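Side-chain contact in prolyl endopeptidase (Myxococcus xanthus, PDB 2BKL), which probably hydrolyses peptide bonds after proline, and far less readily after alanine, in oligopeptides as a serine protease of the S9A family: residues 334-339 and 343-348. Residues are numbered along the deposited sequence; the frame is centred on the assembly and turned at random.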
ATOM      1  N   LEU A 334     -17.445 -10.385   8.111  1.00  5.91           N
ATOM      2  CA  LEU A 334     -17.644  -9.652   6.859  1.00  6.54           C
ATOM      3  C   LEU A 334     -17.308  -8.182   7.118  1.00  7.07           C
ATOM      4  O   LEU A 334     -17.948  -7.502   7.936  1.00  6.97           O
ATOM      5  CB  LEU A 334     -19.086  -9.777   6.390  1.00  7.30           C
ATOM      6  CG  LEU A 334     -19.698 -11.188   6.306  1.00  8.72           C
ATOM      7  CD1 LEU A 334     -21.179 -11.147   6.034  1.00 11.01           C
ATOM      8  CD2 LEU A 334     -19.022 -11.916   5.239  1.00 12.05           C
ATOM      9  N   GLU A 335     -16.335  -7.676   6.383  1.00  7.16           N
ATOM     10  CA  GLU A 335     -15.901  -6.288   6.503  1.00  7.29           C
ATOM     11  C   GLU A 335     -16.512  -5.496   5.356  1.00  7.46           C
ATOM     12  O   GLU A 335     -16.180  -5.710   4.194  1.00  9.12           O
ATOM     13  CB  GLU A 335     -14.383  -6.181   6.437  1.00 10.20           C
ATOM     14  CG  GLU A 335     -13.847  -4.766   6.629  1.00 14.46           C
ATOM     15  CD  GLU A 335     -12.391  -4.617   6.227  1.00 16.64           C
ATOM     16  OE1 GLU A 335     -11.736  -5.570   5.765  1.00 21.99           O
ATOM     17  OE2 GLU A 335     -11.916  -3.475   6.324  1.00 25.28           O
ATOM     18  N   TYR A 336     -17.398  -4.581   5.711  1.00  7.15           N
ATOM     19  CA  TYR A 336     -18.112  -3.678   4.787  1.00  7.33           C
ATOM     20  C   TYR A 336     -17.558  -2.252   4.914  1.00  9.42           C
ATOM     21  O   TYR A 336     -17.004  -1.877   5.936  1.00 11.14           O
ATOM     22  CB  TYR A 336     -19.595  -3.654   5.065  1.00  8.88           C
ATOM     23  CG  TYR A 336     -20.323  -4.906   4.631  1.00  7.13           C
ATOM     24  CD1 TYR A 336     -20.777  -5.061   3.326  1.00  7.90           C
ATOM     25  CD2 TYR A 336     -20.537  -5.945   5.513  1.00  8.39           C
ATOM     26  CE1 TYR A 336     -21.462  -6.208   2.937  1.00  8.88           C
ATOM     27  CE2 TYR A 336     -21.169  -7.068   5.142  1.00  8.58           C
ATOM     28  CZ  TYR A 336     -21.654  -7.209   3.847  1.00  9.15           C
ATOM     29  OH  TYR A 336     -22.305  -8.365   3.449  1.00  8.84           O
ATOM     30  N   LEU A 337     -17.727  -1.481   3.839  1.00  9.50           N
ATOM     31  CA  LEU A 337     -17.479  -0.056   3.835  1.00  9.43           C
ATOM     32  C   LEU A 337     -18.758   0.657   3.474  1.00  7.92           C
ATOM     33  O   LEU A 337     -19.344   0.379   2.423  1.00 10.90           O
ATOM     34  CB  LEU A 337     -16.401   0.277   2.815  1.00 11.78           C
ATOM     35  CG  LEU A 337     -15.435   1.404   3.125  1.00 15.27           C
ATOM     36  CD1 LEU A 337     -14.562   1.062   4.326  1.00 12.37           C
ATOM     37  CD2 LEU A 337     -14.567   1.707   1.900  1.00 14.94           C
ATOM     38  N   LYS A 338     -19.209   1.566   4.324  1.00  7.42           N
ATOM     39  CA  LYS A 338     -20.395   2.404   4.099  1.00  9.35           C
ATOM     40  C   LYS A 338     -19.887   3.833   4.052  1.00  7.37           C
ATOM     41  O   LYS A 338     -19.384   4.343   5.057  1.00  7.41           O
ATOM     42  CB  LYS A 338     -21.425   2.243   5.236  1.00 13.24           C
ATOM     43  CG  LYS A 338     -21.927   0.808   5.432  1.00 20.22           C
ATOM     44  CD  LYS A 338     -22.848   0.644   6.665  1.00 22.37           C
ATOM     45  CE  LYS A 338     -24.079   1.556   6.611  1.00 24.26           C
ATOM     46  NZ  LYS A 338     -24.976   1.295   7.806  1.00 26.20           N
ATOM     47  N   ASP A 339     -20.010   4.465   2.886  1.00  8.49           N
ATOM     48  CA  ASP A 339     -19.433   5.796   2.659  1.00  7.38           C
ATOM     49  C   ASP A 339     -18.020   5.916   3.249  1.00  7.80           C
ATOM     50  O   ASP A 339     -17.714   6.831   3.994  1.00  8.50           O
ATOM     51  CB  ASP A 339     -20.355   6.885   3.215  1.00  9.61           C
ATOM     52  CG  ASP A 339     -21.638   6.999   2.446  1.00  9.55           C
ATOM     53  OD1 ASP A 339     -21.592   7.048   1.202  1.00  8.56           O
ATOM     54  OD2 ASP A 339     -22.750   7.071   3.016  1.00 12.67           O
ATOM     55  N   GLU A 343     -17.658  -1.210   8.683  1.00  8.30           N
ATOM     56  CA  GLU A 343     -18.563  -1.894   9.586  1.00  7.41           C
ATOM     57  C   GLU A 343     -18.247  -3.369   9.474  1.00  7.60           C
ATOM     58  O   GLU A 343     -17.995  -3.871   8.380  1.00  9.89           O
ATOM     59  CB  GLU A 343     -20.024  -1.639   9.194  1.00 10.26           C
ATOM     60  CG  GLU A 343     -21.040  -2.428  10.015  1.00 13.14           C
ATOM     61  CD  GLU A 343     -22.442  -1.890   9.930  1.00 17.18           C
ATOM     62  OE1 GLU A 343     -22.747  -0.935  10.676  1.00 20.53           O
ATOM     63  OE2 GLU A 343     -23.244  -2.438   9.138  1.00 17.79           O
ATOM     64  N   VAL A 344     -18.239  -4.069  10.596  1.00  5.46           N
ATOM     65  CA  VAL A 344     -17.901  -5.477  10.617  1.00  7.18           C
ATOM     66  C   VAL A 344     -19.113  -6.267  11.101  1.00  6.95           C
ATOM     67  O   VAL A 344     -19.711  -5.968  12.124  1.00  7.41           O
ATOM     68  CB  VAL A 344     -16.663  -5.735  11.489  1.00  8.45           C
ATOM     69  CG1 VAL A 344     -16.347  -7.240  11.524  1.00  8.20           C
ATOM     70  CG2 VAL A 344     -15.470  -4.941  10.930  1.00  9.08           C
ATOM     71  N   ARG A 345     -19.487  -7.286  10.324  1.00  7.51           N
ATOM     72  CA  ARG A 345     -20.676  -8.102  10.592  1.00  7.32           C
ATOM     73  C   ARG A 345     -20.291  -9.573  10.699  1.00  8.07           C
ATOM     74  O   ARG A 345     -19.496 -10.096   9.896  1.00  9.40           O
ATOM     75  CB  ARG A 345     -21.686  -7.919   9.464  1.00  7.45           C
ATOM     76  CG  ARG A 345     -22.153  -6.485   9.270  1.00  9.26           C
ATOM     77  CD  ARG A 345     -23.233  -6.366   8.221  1.00 11.53           C
ATOM     78  NE  ARG A 345     -23.447  -4.977   7.837  1.00 11.80           N
ATOM     79  CZ  ARG A 345     -24.013  -4.585   6.700  1.00 13.83           C
ATOM     80  NH1 ARG A 345     -24.425  -5.455   5.798  1.00 14.79           N
ATOM     81  NH2 ARG A 345     -24.154  -3.287   6.455  1.00 17.76           N
ATOM     82  N   VAL A 346     -20.809 -10.231  11.725  1.00  7.74           N
ATOM     83  CA  VAL A 346     -20.595 -11.651  11.961  1.00  7.37           C
ATOM     84  C   VAL A 346     -21.830 -12.383  11.467  1.00  7.39           C
ATOM     85  O   VAL A 346     -22.946 -11.981  11.775  1.00  8.60           O
ATOM     86  CB  VAL A 346     -20.340 -11.952  13.456  1.00  9.11           C
ATOM     87  CG1 VAL A 346     -20.214 -13.464  13.717  1.00 10.18           C
ATOM     88  CG2 VAL A 346     -19.082 -11.243  13.889  1.00 10.02           C
ATOM     89  N   ALA A 347     -21.610 -13.411  10.674  1.00  6.91           N
ATOM     90  CA  ALA A 347     -22.679 -14.265  10.132  1.00  6.77           C
ATOM     91  C   ALA A 347     -22.337 -15.730  10.349  1.00  8.01           C
ATOM     92  O   ALA A 347     -21.171 -16.080  10.538  1.00  8.38           O
ATOM     93  CB  ALA A 347     -22.871 -14.008   8.644  1.00  8.22           C
ATOM     94  N   THR A 348     -23.340 -16.611  10.282  1.00  8.55           N
ATOM     95  CA  THR A 348     -23.033 -18.025  10.345  1.00  7.70           C
ATOM     96  C   THR A 348     -22.407 -18.457   9.043  1.00  7.90           C
ATOM     97  O   THR A 348     -22.407 -17.726   8.044  1.00  9.85           O
ATOM     98  CB  THR A 348     -24.284 -18.893  10.600  1.00  8.10           C
ATOM     99  OG1 THR A 348     -25.142 -18.823   9.462  1.00  9.17           O
ATOM    100  CG2 THR A 348     -25.098 -18.364  11.796  1.00  9.00           C
TER
HETATM  101  O   HOH W   1     -24.259  -8.558   5.467  1.00 22.27           O
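R345 lays its guanidinium flat over one face of the Y336 ring, a cation-pi stack with CZ of R345 4.2 Å from the Y336 ring centroid and the two planes 27° apart. The overlap is offset: NH1 sits over the ring close to CE2, while CD and NE lie outside the ring outline, flanking its CD2–CE2 edge at a slant from the same face. R345 gets there with CG anti to its own carbonyl carbon (chi1 -59°) and a chain extended from CG to NE, crossing Y336 at about a right angle.

Further partners hold the guanidinium's rotation. On one edge, E343 OE2 takes both R345 NE, at 2.9 Å, and R345 NH2, at 3.0 Å, each bond lying close to the guanidinium plane. E343 reaches that edge with CG anti to its backbone N (chi1 175°). At the far end, NH1 donates to a water also bonded to Y336 OH, and D317 adds a salt bridge to the same nitrogen. K338 lays its CD 4.0 Å from E343 OE2; its ammonium stays beyond salt-bridge distance, though it probably still favours the carboxylate's negative charge.

Beneath this polar cluster, L334 pairs with R345 and Y336 with E343, each through two backbone hydrogen bonds; Y336 N to E343 O is 2.8 Å. Farther along the same face, L334 CD1 touches A347 CB at 4.2 Å, while L334 and Y336 also pack on L322 and V314. These are the two central strands, joined as a beta hairpin, of a four-stranded antiparallel sheet, one blade of the prolyl oligopeptidase beta-propeller.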